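Alpha-L-arabinosidase (Xanthomonas axonopodis pv. citri, PDB 6D25) probably hydrolyses alpha-L-arabinofuranosyl side groups of arabinoxylans, including those on internally di-substituted units, as a trimeric GH51 glycoside hydrolase. Local coordinates at residues V377-I382 / T392-V397; T327-L332 / L346-V351; M210-A215 / T249-R254; K236-P241 / K258-L263. All coordinates share one frame; numbering follows the deposited sequence.

Interaction 1. Residues V377-I382 / T392-V397; sequences VLQAMI and TPTYHV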
loop_
_atom_site.group_PDB
_atom_site.type_symbol
_atom_site.label_atom_id
_atom_site.label_comp_id
_atom_site.label_asym_id
_atom_site.label_seq_id
_atom_site.Cartn_x
_atom_site.Cartn_y
_atom_site.Cartn_z
ATOM N N VAL A 377 -13.203 -9.436 -29.123
ATOM C CA VAL A 377 -12.296 -8.381 -28.619
ATOM C C VAL A 377 -10.909 -8.640 -29.216
ATOM O O VAL A 377 -10.385 -9.771 -29.146
ATOM C CB VAL A 377 -12.222 -8.427 -27.083
ATOM C CG1 VAL A 377 -11.138 -7.527 -26.536
ATOM C CG2 VAL A 377 -13.571 -8.083 -26.462
ATOM N N LEU A 378 -10.335 -7.584 -29.777
ATOM C CA LEU A 378 -9.007 -7.620 -30.375
ATOM C C LEU A 378 -8.887 -8.816 -31.334
ATOM O O LEU A 378 -9.769 -8.944 -32.141
ATOM C CB LEU A 378 -7.955 -7.572 -29.257
ATOM C CG LEU A 378 -7.839 -6.207 -28.571
ATOM C CD1 LEU A 378 -6.937 -6.268 -27.356
ATOM C CD2 LEU A 378 -7.345 -5.133 -29.523
ATOM N N GLN A 379 -7.828 -9.633 -31.268
ATOM C CA GLN A 379 -7.562 -10.664 -32.296
ATOM C C GLN A 379 -8.308 -11.945 -31.914
ATOM O O GLN A 379 -7.678 -12.959 -31.582
ATOM C CB GLN A 379 -6.065 -10.929 -32.468
ATOM C CG GLN A 379 -5.778 -11.776 -33.706
ATOM C CD GLN A 379 -4.311 -11.994 -34.018
ATOM O OE1 GLN A 379 -3.442 -11.275 -33.500
ATOM N NE2 GLN A 379 -4.031 -12.957 -34.889
ATOM N N ALA A 380 -9.641 -11.905 -32.005
ATOM C CA ALA A 380 -10.488 -12.906 -31.394
ATOM C C ALA A 380 -10.486 -14.253 -32.127
ATOM O O ALA A 380 -10.219 -14.344 -33.335
ATOM C CB ALA A 380 -11.883 -12.362 -31.337
ATOM N N MET A 381 -10.831 -15.319 -31.374
ATOM C CA MET A 381 -11.101 -16.613 -31.970
ATOM C C MET A 381 -12.456 -16.605 -32.684
ATOM O O MET A 381 -12.654 -17.270 -33.701
ATOM C CB MET A 381 -11.168 -17.727 -30.914
ATOM C CG MET A 381 -9.927 -17.964 -30.113
ATOM S SD MET A 381 -8.410 -18.167 -31.108
ATOM C CE MET A 381 -7.757 -16.530 -31.019
ATOM N N ILE A 382 -13.397 -15.899 -32.105
ATOM C CA ILE A 382 -14.806 -16.013 -32.447
ATOM C C ILE A 382 -15.438 -14.627 -32.396
ATOM O O ILE A 382 -15.059 -13.857 -31.530
ATOM C CB ILE A 382 -15.532 -16.964 -31.461
ATOM C CG1 ILE A 382 -14.962 -18.377 -31.530
ATOM C CG2 ILE A 382 -17.042 -16.956 -31.669
ATOM C CD1 ILE A 382 -15.348 -19.228 -30.347
ATOM N N THR A 392 -12.893 -17.122 -36.742
ATOM C CA THR A 392 -11.969 -16.219 -37.451
ATOM C C THR A 392 -10.818 -17.018 -38.084
ATOM O O THR A 392 -10.542 -18.154 -37.725
ATOM C CB THR A 392 -11.406 -15.166 -36.496
ATOM O OG1 THR A 392 -10.561 -15.831 -35.548
ATOM C CG2 THR A 392 -12.508 -14.375 -35.814
ATOM N N PRO A 393 -10.089 -16.381 -38.997
ATOM C CA PRO A 393 -8.872 -16.967 -39.508
ATOM C C PRO A 393 -7.897 -17.356 -38.393
ATOM O O PRO A 393 -7.233 -18.383 -38.492
ATOM C CB PRO A 393 -8.281 -15.899 -40.442
ATOM C CG PRO A 393 -9.491 -15.189 -40.921
ATOM C CD PRO A 393 -10.379 -15.115 -39.686
ATOM N N THR A 394 -7.836 -16.564 -37.336
ATOM C CA THR A 394 -6.930 -16.830 -36.230
ATOM C C THR A 394 -7.332 -18.127 -35.527
ATOM O O THR A 394 -6.467 -18.920 -35.182
ATOM C CB THR A 394 -6.908 -15.648 -35.248
ATOM O OG1 THR A 394 -6.428 -14.505 -35.933
ATOM C CG2 THR A 394 -6.060 -15.918 -34.020
ATOM N N TYR A 395 -8.618 -18.357 -35.309
ATOM C CA TYR A 395 -9.125 -19.617 -34.752
ATOM C C TYR A 395 -8.552 -20.809 -35.503
ATOM O O TYR A 395 -8.118 -21.802 -34.890
ATOM C CB TYR A 395 -10.650 -19.659 -34.815
ATOM C CG TYR A 395 -11.284 -20.949 -34.370
ATOM C CD1 TYR A 395 -11.487 -22.012 -35.229
ATOM C CD2 TYR A 395 -11.700 -21.112 -33.057
ATOM C CE1 TYR A 395 -12.060 -23.201 -34.807
ATOM C CE2 TYR A 395 -12.305 -22.283 -32.627
ATOM C CZ TYR A 395 -12.500 -23.334 -33.506
ATOM O OH TYR A 395 -13.102 -24.483 -33.049
ATOM N N HIS A 396 -8.595 -20.723 -36.832
ATOM C CA HIS A 396 -8.152 -21.831 -37.676
ATOM C C HIS A 396 -6.654 -22.063 -37.497
ATOM O O HIS A 396 -6.208 -23.207 -37.623
ATOM C CB HIS A 396 -8.507 -21.574 -39.134
ATOM C CG HIS A 396 -9.979 -21.528 -39.364
ATOM N ND1 HIS A 396 -10.836 -22.531 -38.927
ATOM C CD2 HIS A 396 -10.765 -20.607 -39.973
ATOM C CE1 HIS A 396 -12.067 -22.255 -39.313
ATOM N NE2 HIS A 396 -12.052 -21.052 -39.898
ATOM N N VAL A 397 -5.877 -21.032 -37.190
ATOM C CA VAL A 397 -4.449 -21.264 -36.940
ATOM C C VAL A 397 -4.251 -21.997 -35.595
ATOM O O VAL A 397 -3.432 -22.937 -35.509
ATOM C CB VAL A 397 -3.638 -19.966 -37.005
ATOM C CG1 VAL A 397 -2.150 -20.269 -36.825
ATOM C CG2 VAL A 397 -3.851 -19.232 -38.318
#
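Met-381 packs along the first turn of helix 393-400 and can be followed atom by atom. Met-381 CB lies 4.0 Å from CD2 of the Tyr-395 ring. CG sits beside the backbone N of Met-381 (chi1 -61°), and further bends fold the chain along the helix. Met-381 SD then passes 4.0 Å from Tyr-395 CA. The terminal Met-381 CE ends against the methyl CG2 of Thr-394, at 3.5 Å.

Polar contacts flank this thioether. The extended side chain of Gln-379 crosses that of Thr-394 at about a right angle. Gln-379 NE2 gives a nearly straight hydrogen bond, 3.0 Å long, to Thr-394 OG1, which lies in the amide plane. OE1 of Gln-379 accepts from the backbone N of Thr-327, so both ends of the amide are engaged and its rotation is fixed. Thr-394 OG1 is also bonded to Asn-344.

Thr-392 works in two directions. Thr-392 OG1 donates to Ala-380 O (2.7 Å), in the carbonyl plane and on a lone pair. Thr-392 OG1 in turn accepts from Tyr-395 N at 3.2 Å, the capping bond. The backbone N of Thr-392 bonds to Met-381 O at 3.1 Å. Tyr-395 OH bonds to Ala-85 O of helix 80-88. The arrangement is a threonine N-cap, here tying the start of helix 393-400 to the buried loop that follows barrel strand 366-371.

Interaction 2. Residues T327-L332 / L346-V351; sequences TWYAPL and LRDALV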
loop_
_atom_site.group_PDB
_atom_site.type_symbol
_atom_site.label_atom_id
_atom_site.label_comp_id
_atom_site.label_asym_id
_atom_site.label_seq_id
_atom_site.Cartn_x
_atom_site.Cartn_y
_atom_site.Cartn_z
ATOM N N THR A 327 -2.758 -8.647 -32.647
ATOM C CA THR A 327 -2.914 -7.418 -33.375
ATOM C C THR A 327 -3.889 -6.486 -32.658
ATOM O O THR A 327 -4.851 -6.904 -32.062
ATOM C CB THR A 327 -3.381 -7.686 -34.810
ATOM O OG1 THR A 327 -4.576 -8.479 -34.798
ATOM C CG2 THR A 327 -2.310 -8.384 -35.604
ATOM N N TRP A 328 -3.623 -5.196 -32.814
ATOM C CA TRP A 328 -4.511 -4.140 -32.336
ATOM C C TRP A 328 -4.679 -3.109 -33.456
ATOM O O TRP A 328 -3.719 -2.444 -33.827
ATOM C CB TRP A 328 -3.939 -3.516 -31.060
ATOM C CG TRP A 328 -4.913 -2.722 -30.244
ATOM C CD1 TRP A 328 -5.981 -1.988 -30.683
ATOM C CD2 TRP A 328 -4.862 -2.539 -28.816
ATOM N NE1 TRP A 328 -6.611 -1.391 -29.632
ATOM C CE2 TRP A 328 -5.947 -1.700 -28.467
ATOM C CE3 TRP A 328 -4.014 -2.994 -27.811
ATOM C CZ2 TRP A 328 -6.197 -1.305 -27.155
ATOM C CZ3 TRP A 328 -4.279 -2.635 -26.502
ATOM C CH2 TRP A 328 -5.362 -1.805 -26.184
ATOM N N TYR A 329 -5.914 -3.020 -33.964
ATOM C CA TYR A 329 -6.287 -2.154 -35.077
ATOM C C TYR A 329 -7.202 -1.007 -34.605
ATOM O O TYR A 329 -7.608 -0.975 -33.473
ATOM C CB TYR A 329 -7.029 -2.983 -36.139
ATOM C CG TYR A 329 -6.240 -4.140 -36.715
ATOM C CD1 TYR A 329 -5.020 -3.921 -37.354
ATOM C CD2 TYR A 329 -6.728 -5.433 -36.679
ATOM C CE1 TYR A 329 -4.295 -4.972 -37.901
ATOM C CE2 TYR A 329 -6.030 -6.490 -37.247
ATOM C CZ TYR A 329 -4.800 -6.262 -37.852
ATOM O OH TYR A 329 -4.095 -7.292 -38.431
ATOM N N ALA A 330 -7.552 -0.109 -35.519
ATOM C CA ALA A 330 -8.655 0.819 -35.296
ATOM C C ALA A 330 -9.921 0.007 -35.004
ATOM O O ALA A 330 -10.132 -1.071 -35.578
ATOM C CB ALA A 330 -8.882 1.725 -36.495
ATOM N N PRO A 331 -10.791 0.548 -34.177
ATOM C CA PRO A 331 -12.113 -0.073 -33.997
ATOM C C PRO A 331 -12.922 -0.023 -35.304
ATOM O O PRO A 331 -12.755 0.909 -36.094
ATOM C CB PRO A 331 -12.771 0.783 -32.911
ATOM C CG PRO A 331 -12.148 2.157 -33.113
ATOM C CD PRO A 331 -10.723 1.891 -33.548
ATOM N N LEU A 332 -13.774 -1.019 -35.539
ATOM C CA LEU A 332 -14.601 -0.988 -36.716
ATOM C C LEU A 332 -15.511 0.246 -36.686
ATOM O O LEU A 332 -15.984 0.664 -35.626
ATOM C CB LEU A 332 -15.448 -2.264 -36.787
ATOM C CG LEU A 332 -14.683 -3.523 -37.183
ATOM C CD1 LEU A 332 -15.464 -4.773 -36.800
ATOM C CD2 LEU A 332 -14.341 -3.514 -38.651
ATOM N N LEU A 346 -6.917 -12.766 -43.156
ATOM C CA LEU A 346 -5.775 -13.646 -43.451
ATOM C C LEU A 346 -4.478 -13.092 -42.823
ATOM O O LEU A 346 -3.599 -13.881 -42.383
ATOM C CB LEU A 346 -5.630 -13.812 -44.957
ATOM C CG LEU A 346 -4.503 -14.728 -45.425
ATOM C CD1 LEU A 346 -4.662 -16.150 -44.888
ATOM C CD2 LEU A 346 -4.416 -14.702 -46.966
ATOM N N ARG A 347 -4.345 -11.772 -42.788
ATOM C CA ARG A 347 -3.161 -11.142 -42.179
ATOM C C ARG A 347 -3.019 -11.590 -40.700
ATOM O O ARG A 347 -1.924 -11.885 -40.208
ATOM C CB ARG A 347 -3.290 -9.623 -42.294
ATOM C CG ARG A 347 -2.075 -8.846 -41.786
ATOM C CD ARG A 347 -2.211 -7.344 -41.973
ATOM N NE ARG A 347 -3.397 -6.814 -41.326
ATOM C CZ ARG A 347 -3.818 -5.541 -41.461
ATOM N NH1 ARG A 347 -3.042 -4.641 -42.051
ATOM N NH2 ARG A 347 -5.027 -5.206 -41.041
ATOM N N ASP A 348 -4.139 -11.634 -39.997
ATOM C CA ASP A 348 -4.177 -12.043 -38.573
ATOM C C ASP A 348 -3.808 -13.519 -38.433
ATOM O O ASP A 348 -3.124 -13.892 -37.466
ATOM C CB ASP A 348 -5.513 -11.681 -37.955
ATOM C CG ASP A 348 -5.723 -10.177 -38.019
ATOM O OD1 ASP A 348 -4.930 -9.465 -37.341
ATOM O OD2 ASP A 348 -6.583 -9.698 -38.812
ATOM N N ALA A 349 -4.244 -14.355 -39.379
ATOM C CA ALA A 349 -3.821 -15.769 -39.364
ATOM C C ALA A 349 -2.295 -15.850 -39.422
ATOM O O ALA A 349 -1.693 -16.600 -38.643
ATOM C CB ALA A 349 -4.437 -16.505 -40.501
ATOM N N LEU A 350 -1.674 -15.111 -40.362
ATOM C CA LEU A 350 -0.206 -15.170 -40.447
ATOM C C LEU A 350 0.449 -14.648 -39.163
ATOM O O LEU A 350 1.503 -15.170 -38.754
ATOM C CB LEU A 350 0.290 -14.419 -41.692
ATOM C CG LEU A 350 0.396 -15.301 -42.938
ATOM C CD1 LEU A 350 -0.964 -15.572 -43.567
ATOM C CD2 LEU A 350 1.312 -14.718 -43.964
ATOM N N VAL A 351 -0.122 -13.595 -38.558
ATOM C CA VAL A 351 0.396 -13.119 -37.298
ATOM C C VAL A 351 0.431 -14.275 -36.292
ATOM O O VAL A 351 1.448 -14.495 -35.618
ATOM C CB VAL A 351 -0.385 -11.908 -36.750
ATOM C CG1 VAL A 351 -0.124 -11.672 -35.281
ATOM C CG2 VAL A 351 -0.064 -10.658 -37.555
#
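Tyr-329 and Asp-348 reach each other by similar first torsions. In each, CG stands beside its own backbone N and anti to its carbonyl carbon (chi1 -59° and -61°). The two side chains come from opposite directions. Tyr-329 OH donates a short hydrogen bond, 2.6 Å, to Asp-348 OD1. That oxygen lies at the ring edge, near the ring plane. The hydroxyl meets it on the syn side, out of the carboxylate plane by 30°.

Thr-327 OG1 donates to the same Asp-348 OD1 at 2.8 Å. The two hydroxyls come from opposite faces of the carboxylate plane and hold the oxygen between them. OD2 of Asp-348 accepts from the backbone N of Ser-345, just before the helix. Both carboxylate oxygens are thus satisfied in a buried place, which probably favours the ionised form.

Arg-347 slides past Tyr-329 in the other direction. The guanidinium and ring planes are nearly parallel. Tyr-329 CE1 lies over one face of the guanidinium, 3.2 Å from Arg-347 NH2. NE makes a weak hydrogen bond to Tyr-329 OH. NH2 has its stronger partner in Ser-279 O, and Phe-283 adds a cation-pi contact. Beside this polar group, Thr-327 CG2 packs on Val-351 CG2 at 3.7 Å. The contact joins the loop after strand 319-325 to the start of helix 346-361, a beta-to-alpha connection of the (beta/alpha)8 barrel characteristic of GH51 enzymes.

Interaction 3. Residues M210-A215 / T249-R254; sequences MRVEYA and TEVMMR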
loop_
_atom_site.group_PDB
_atom_site.type_symbol
_atom_site.label_atom_id
_atom_site.label_comp_id
_atom_site.label_asym_id
_atom_site.label_seq_id
_atom_site.Cartn_x
_atom_site.Cartn_y
_atom_site.Cartn_z
ATOM N N MET A 210 3.270 2.268 -11.844
ATOM C CA MET A 210 4.351 1.989 -10.909
ATOM C C MET A 210 5.707 1.971 -11.616
ATOM O O MET A 210 5.837 1.357 -12.681
ATOM C CB MET A 210 4.122 0.641 -10.234
ATOM C CG MET A 210 2.834 0.555 -9.449
ATOM S SD MET A 210 2.775 -1.020 -8.529
ATOM C CE MET A 210 1.074 -1.030 -7.957
ATOM N N ARG A 211 6.707 2.567 -11.008
ATOM C CA ARG A 211 8.096 2.247 -11.325
ATOM C C ARG A 211 8.374 0.787 -10.933
ATOM O O ARG A 211 7.797 0.289 -9.952
ATOM C CB ARG A 211 9.090 3.036 -10.475
ATOM C CG ARG A 211 8.986 4.534 -10.466
ATOM C CD ARG A 211 10.065 5.139 -9.562
ATOM N NE ARG A 211 10.002 4.790 -8.155
ATOM C CZ ARG A 211 11.038 4.359 -7.414
ATOM N NH1 ARG A 211 12.257 4.240 -7.910
ATOM N NH2 ARG A 211 10.844 4.007 -6.157
ATOM N N VAL A 212 9.265 0.125 -11.673
ATOM C CA VAL A 212 9.527 -1.291 -11.388
ATOM C C VAL A 212 10.065 -1.465 -9.959
ATOM O O VAL A 212 9.715 -2.461 -9.341
ATOM C CB VAL A 212 10.463 -1.937 -12.415
ATOM C CG1 VAL A 212 11.846 -1.321 -12.429
ATOM C CG2 VAL A 212 10.508 -3.433 -12.232
ATOM N N GLU A 213 10.842 -0.533 -9.458
ATOM C CA GLU A 213 11.403 -0.673 -8.096
ATOM C C GLU A 213 10.261 -0.790 -7.066
ATOM O O GLU A 213 10.326 -1.622 -6.113
ATOM C CB GLU A 213 12.327 0.483 -7.750
ATOM C CG GLU A 213 13.609 0.547 -8.578
ATOM C CD GLU A 213 13.518 1.110 -9.999
ATOM O OE1 GLU A 213 12.421 1.569 -10.432
ATOM O OE2 GLU A 213 14.566 1.055 -10.713
ATOM N N TYR A 214 9.181 -0.064 -7.286
ATOM C CA TYR A 214 8.012 -0.087 -6.407
ATOM C C TYR A 214 7.182 -1.339 -6.673
ATOM O O TYR A 214 6.766 -2.032 -5.737
ATOM C CB TYR A 214 7.188 1.203 -6.592
ATOM C CG TYR A 214 5.956 1.308 -5.734
ATOM C CD1 TYR A 214 6.028 1.179 -4.351
ATOM C CD2 TYR A 214 4.732 1.571 -6.289
ATOM C CE1 TYR A 214 4.890 1.258 -3.550
ATOM C CE2 TYR A 214 3.590 1.702 -5.511
ATOM C CZ TYR A 214 3.666 1.544 -4.128
ATOM O OH TYR A 214 2.554 1.700 -3.355
ATOM N N ALA A 215 6.968 -1.667 -7.933
ATOM C CA ALA A 215 6.213 -2.849 -8.305
ATOM C C ALA A 215 6.853 -4.121 -7.733
ATOM O O ALA A 215 6.125 -5.042 -7.402
ATOM C CB ALA A 215 6.096 -2.957 -9.808
ATOM N N THR A 249 12.368 -5.969 -16.572
ATOM C CA THR A 249 12.752 -7.366 -16.377
ATOM C C THR A 249 13.952 -7.489 -15.430
ATOM O O THR A 249 13.961 -8.342 -14.579
ATOM C CB THR A 249 13.109 -8.006 -17.729
ATOM O OG1 THR A 249 11.989 -7.828 -18.581
ATOM C CG2 THR A 249 13.427 -9.480 -17.612
ATOM N N GLU A 250 14.967 -6.662 -15.633
ATOM C CA GLU A 250 16.165 -6.676 -14.826
ATOM C C GLU A 250 15.794 -6.531 -13.332
ATOM O O GLU A 250 16.281 -7.298 -12.484
ATOM C CB GLU A 250 17.099 -5.558 -15.285
ATOM C CG GLU A 250 18.276 -5.338 -14.383
ATOM C CD GLU A 250 19.405 -6.321 -14.575
ATOM O OE1 GLU A 250 19.546 -6.867 -15.681
ATOM O OE2 GLU A 250 20.170 -6.508 -13.594
ATOM N N VAL A 251 14.985 -5.523 -12.994
ATOM C CA VAL A 251 14.703 -5.273 -11.588
ATOM C C VAL A 251 13.774 -6.350 -11.044
ATOM O O VAL A 251 13.995 -6.812 -9.925
ATOM C CB VAL A 251 14.142 -3.854 -11.370
ATOM C CG1 VAL A 251 13.688 -3.652 -9.937
ATOM C CG2 VAL A 251 15.190 -2.825 -11.762
ATOM N N MET A 252 12.729 -6.725 -11.763
ATOM C CA MET A 252 11.813 -7.716 -11.213
ATOM C C MET A 252 12.586 -9.019 -10.943
ATOM O O MET A 252 12.354 -9.669 -9.908
ATOM C CB MET A 252 10.648 -8.062 -12.142
ATOM C CG MET A 252 9.640 -6.998 -12.268
ATOM S SD MET A 252 8.715 -6.581 -10.719
ATOM C CE MET A 252 8.356 -8.202 -10.096
ATOM N N MET A 253 13.465 -9.419 -11.862
ATOM C CA MET A 253 14.194 -10.675 -11.666
ATOM C C MET A 253 15.227 -10.514 -10.540
ATOM O O MET A 253 15.332 -11.391 -9.671
ATOM C CB MET A 253 14.872 -11.125 -12.982
ATOM C CG MET A 253 13.906 -11.564 -14.034
ATOM S SD MET A 253 12.827 -12.927 -13.567
ATOM C CE MET A 253 14.024 -14.260 -13.599
ATOM N N ARG A 254 15.984 -9.417 -10.554
ATOM C CA ARG A 254 16.994 -9.174 -9.528
ATOM C C ARG A 254 16.326 -9.202 -8.137
ATOM O O ARG A 254 16.861 -9.759 -7.196
ATOM C CB ARG A 254 17.676 -7.814 -9.695
ATOM C CG ARG A 254 18.754 -7.473 -8.678
ATOM C CD ARG A 254 19.271 -6.044 -8.965
ATOM N NE ARG A 254 18.319 -5.018 -8.509
ATOM C CZ ARG A 254 18.094 -3.842 -9.095
ATOM N NH1 ARG A 254 18.762 -3.472 -10.178
ATOM N NH2 ARG A 254 17.222 -3.002 -8.554
HETATM O O HOH W 1 16.831 0.022 -9.705
#
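Val-212 and Val-251 bring together two helices on the outside of the (beta/alpha)8 barrel, 212-224 and 246-256. Both methyls of Val-212 touch the second helix. Val-212 CG1 lies between its backbone N and carbonyl carbon (chi1 63°) and meets Val-251 CB at 3.6 Å. Val-212 CG2, anti to the backbone N, reaches Met-252 CG at 3.7 Å. The Met-252 chain is bent at its second and third torsions and slides past Val-212 in the opposite direction. Met-252 SD lies 3.9 Å from Val-212 CG2. Met-252 SD is also 4.3 Å from Ala-215 C.

A polar bridge runs along one side of the valines. Glu-213 OE2 accepts from a water at 2.7 Å, and Arg-254 NH2 donates to that water at 3.3 Å. The water lies at the guanidinium edge, in its plane. The same OE2 has its stronger protein partner in His-247 NE2, within helix 246-256.

Two other subunits are close. Arg-211, at the N-cap position of its helix, forms a salt bridge through NE with Asp-217 of the second subunit. Tyr-214 packs on Tyr-214 of the third subunit. The arrangement is helix-helix packing on the outer layer of a (beta/alpha)8 barrel, at the trimer interface.

Interaction 4. Residues K236-P241 / K258-L263; sequences KIAPGP and KFMDGL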
loop_
_atom_site.group_PDB
_atom_site.type_symbol
_atom_site.label_atom_id
_atom_site.label_comp_id
_atom_site.label_asym_id
_atom_site.label_seq_id
_atom_site.Cartn_x
_atom_site.Cartn_y
_atom_site.Cartn_z
ATOM N N LYS A 236 2.469 -18.669 -9.197
ATOM C CA LYS A 236 2.320 -17.211 -9.153
ATOM C C LYS A 236 3.067 -16.560 -10.312
ATOM O O LYS A 236 4.263 -16.806 -10.490
ATOM C CB LYS A 236 2.866 -16.683 -7.828
ATOM C CG LYS A 236 2.083 -17.165 -6.601
ATOM C CD LYS A 236 2.916 -17.099 -5.353
ATOM C CE LYS A 236 2.120 -17.422 -4.120
ATOM N NZ LYS A 236 2.968 -17.299 -2.909
ATOM N N ILE A 237 2.362 -15.750 -11.057
ATOM C CA ILE A 237 2.917 -15.025 -12.183
ATOM C C ILE A 237 3.119 -13.558 -11.787
ATOM O O ILE A 237 2.156 -12.864 -11.451
ATOM C CB ILE A 237 1.998 -15.107 -13.412
ATOM C CG1 ILE A 237 1.503 -16.531 -13.700
ATOM C CG2 ILE A 237 2.701 -14.442 -14.627
ATOM C CD1 ILE A 237 2.554 -17.511 -13.818
ATOM N N ALA A 238 4.362 -13.106 -11.823
ATOM C CA ALA A 238 4.720 -11.729 -11.531
ATOM C C ALA A 238 4.483 -10.815 -12.737
ATOM O O ALA A 238 4.659 -11.211 -13.883
ATOM C CB ALA A 238 6.157 -11.674 -11.087
ATOM N N PRO A 239 4.152 -9.560 -12.460
ATOM C CA PRO A 239 3.879 -8.514 -13.457
ATOM C C PRO A 239 5.200 -8.079 -14.121
ATOM O O PRO A 239 6.123 -7.639 -13.467
ATOM C CB PRO A 239 3.212 -7.420 -12.610
ATOM C CG PRO A 239 3.853 -7.547 -11.290
ATOM C CD PRO A 239 3.975 -9.037 -11.102
ATOM N N GLY A 240 5.307 -8.347 -15.408
ATOM C CA GLY A 240 6.542 -8.133 -16.150
ATOM C C GLY A 240 6.426 -6.981 -17.143
ATOM O O GLY A 240 5.545 -6.134 -17.040
ATOM N N PRO A 241 7.375 -6.901 -18.100
ATOM C CA PRO A 241 7.548 -5.771 -18.966
ATOM C C PRO A 241 6.496 -5.663 -20.089
ATOM O O PRO A 241 5.902 -6.661 -20.532
ATOM C CB PRO A 241 8.894 -6.027 -19.613
ATOM C CG PRO A 241 8.969 -7.523 -19.685
ATOM C CD PRO A 241 8.338 -7.956 -18.370
ATOM N N LYS A 258 12.999 -15.261 -6.849
ATOM C CA LYS A 258 12.756 -16.424 -5.956
ATOM C C LYS A 258 11.281 -16.533 -5.563
ATOM O O LYS A 258 10.918 -17.558 -5.049
ATOM C CB LYS A 258 13.627 -16.351 -4.712
ATOM C CG LYS A 258 15.077 -16.651 -5.115
ATOM C CD LYS A 258 16.109 -16.443 -4.064
ATOM C CE LYS A 258 17.482 -16.252 -4.688
ATOM N NZ LYS A 258 18.510 -16.084 -3.636
ATOM N N PHE A 259 10.460 -15.514 -5.822
ATOM C CA PHE A 259 9.073 -15.544 -5.371
ATOM C C PHE A 259 8.082 -15.723 -6.519
ATOM O O PHE A 259 6.878 -15.541 -6.293
ATOM C CB PHE A 259 8.735 -14.265 -4.610
ATOM C CG PHE A 259 9.580 -14.073 -3.390
ATOM C CD1 PHE A 259 9.412 -14.918 -2.291
ATOM C CD2 PHE A 259 10.587 -13.135 -3.369
ATOM C CE1 PHE A 259 10.224 -14.777 -1.171
ATOM C CE2 PHE A 259 11.367 -12.968 -2.234
ATOM C CZ PHE A 259 11.205 -13.806 -1.145
ATOM N N MET A 260 8.551 -16.028 -7.737
ATOM C CA MET A 260 7.645 -16.133 -8.855
ATOM C C MET A 260 7.857 -17.479 -9.554
ATOM O O MET A 260 8.935 -18.021 -9.533
ATOM C CB MET A 260 7.863 -14.979 -9.840
ATOM C CG MET A 260 9.291 -14.837 -10.310
ATOM S SD MET A 260 9.535 -13.542 -11.537
ATOM C CE MET A 260 9.784 -12.089 -10.510
ATOM N N ASP A 261 6.790 -17.982 -10.150
ATOM C CA ASP A 261 6.831 -19.183 -11.025
ATOM C C ASP A 261 6.876 -18.752 -12.495
ATOM O O ASP A 261 7.300 -19.532 -13.378
ATOM C CB ASP A 261 5.631 -20.084 -10.709
ATOM C CG ASP A 261 5.663 -20.486 -9.252
ATOM O OD1 ASP A 261 6.587 -21.224 -8.904
ATOM O OD2 ASP A 261 4.817 -19.975 -8.430
ATOM N N GLY A 262 6.471 -17.518 -12.754
ATOM C CA GLY A 262 6.465 -16.965 -14.099
ATOM C C GLY A 262 6.560 -15.450 -14.057
ATOM O O GLY A 262 6.238 -14.818 -13.004
ATOM N N LEU A 263 7.000 -14.861 -15.161
ATOM C CA LEU A 263 7.085 -13.416 -15.331
ATOM C C LEU A 263 6.338 -13.065 -16.621
ATOM O O LEU A 263 6.667 -13.607 -17.660
ATOM C CB LEU A 263 8.542 -12.981 -15.429
ATOM C CG LEU A 263 8.746 -11.476 -15.624
ATOM C CD1 LEU A 263 8.357 -10.726 -14.375
ATOM C CD2 LEU A 263 10.180 -11.154 -15.971
#
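Asp-261 brings OD2 of its carboxylate to Lys-236 N at 2.8 Å, using the anti lone pair, in a nearly straight bond. The flat peptide carbonyl of Lys-236 takes two donors in return. Asp-261 N approaches Lys-236 O in the carbonyl plane at 2.8 Å, and Gly-262 N reaches Lys-236 O at 3.2 Å, tilted from that plane. These bonds open the parallel pairing of strands 235-238 and 262-269, the two strands of a beta-alpha-beta unit of the barrel whose crossover helix is 246-256.

The pairing goes on with Ala-238 N donating to Gly-262 O at 2.8 Å. Ile-237 CA makes a longer CH contact with the same oxygen. Ile-237 lies on one face of the sheet, with Ile-237 CD1 4.0 Å from Gly-262 CA. Ala-238 and Leu-263 lie on the other face, toward the outer helices. There Ala-238 CB meets Met-260 CE at 3.7 Å, and Phe-219 of helix 212-224 packs against both of these residues. The long Lys-236 chain runs away from the contact, and its NZ bonds to Gln-223 O.

Leu-263 has CG anti to its backbone N (chi1 179°, chi2 69°). With these torsions Leu-263 CD1 reaches Gly-240 CA, past the end of strand 235-238, at 3.6 Å.

In the fold
Interactions 3 and 4 share one region of the barrel. They touch where Met-252 and Met-253 pack on Met-260, and strand 235-238 lies between helices 212-224 and 246-256 in the chain. Interaction 4 is backbone pairing in the barrel wall. Interaction 3 is mostly buried apolar packing outside it, with a water bridge at one side, at the subunit interface. Interactions 1 and 2 also touch, joined by Gln-379 OE1 and Thr-327 N, with centres about 9 Å apart. Both are fully buried, and both fix loops after the last two barrel strands to helix starts through side-chain hydrogen bonds. Interactions 2 and 4 lie on opposite sides of the chain's centre, with centres about 29 Å apart.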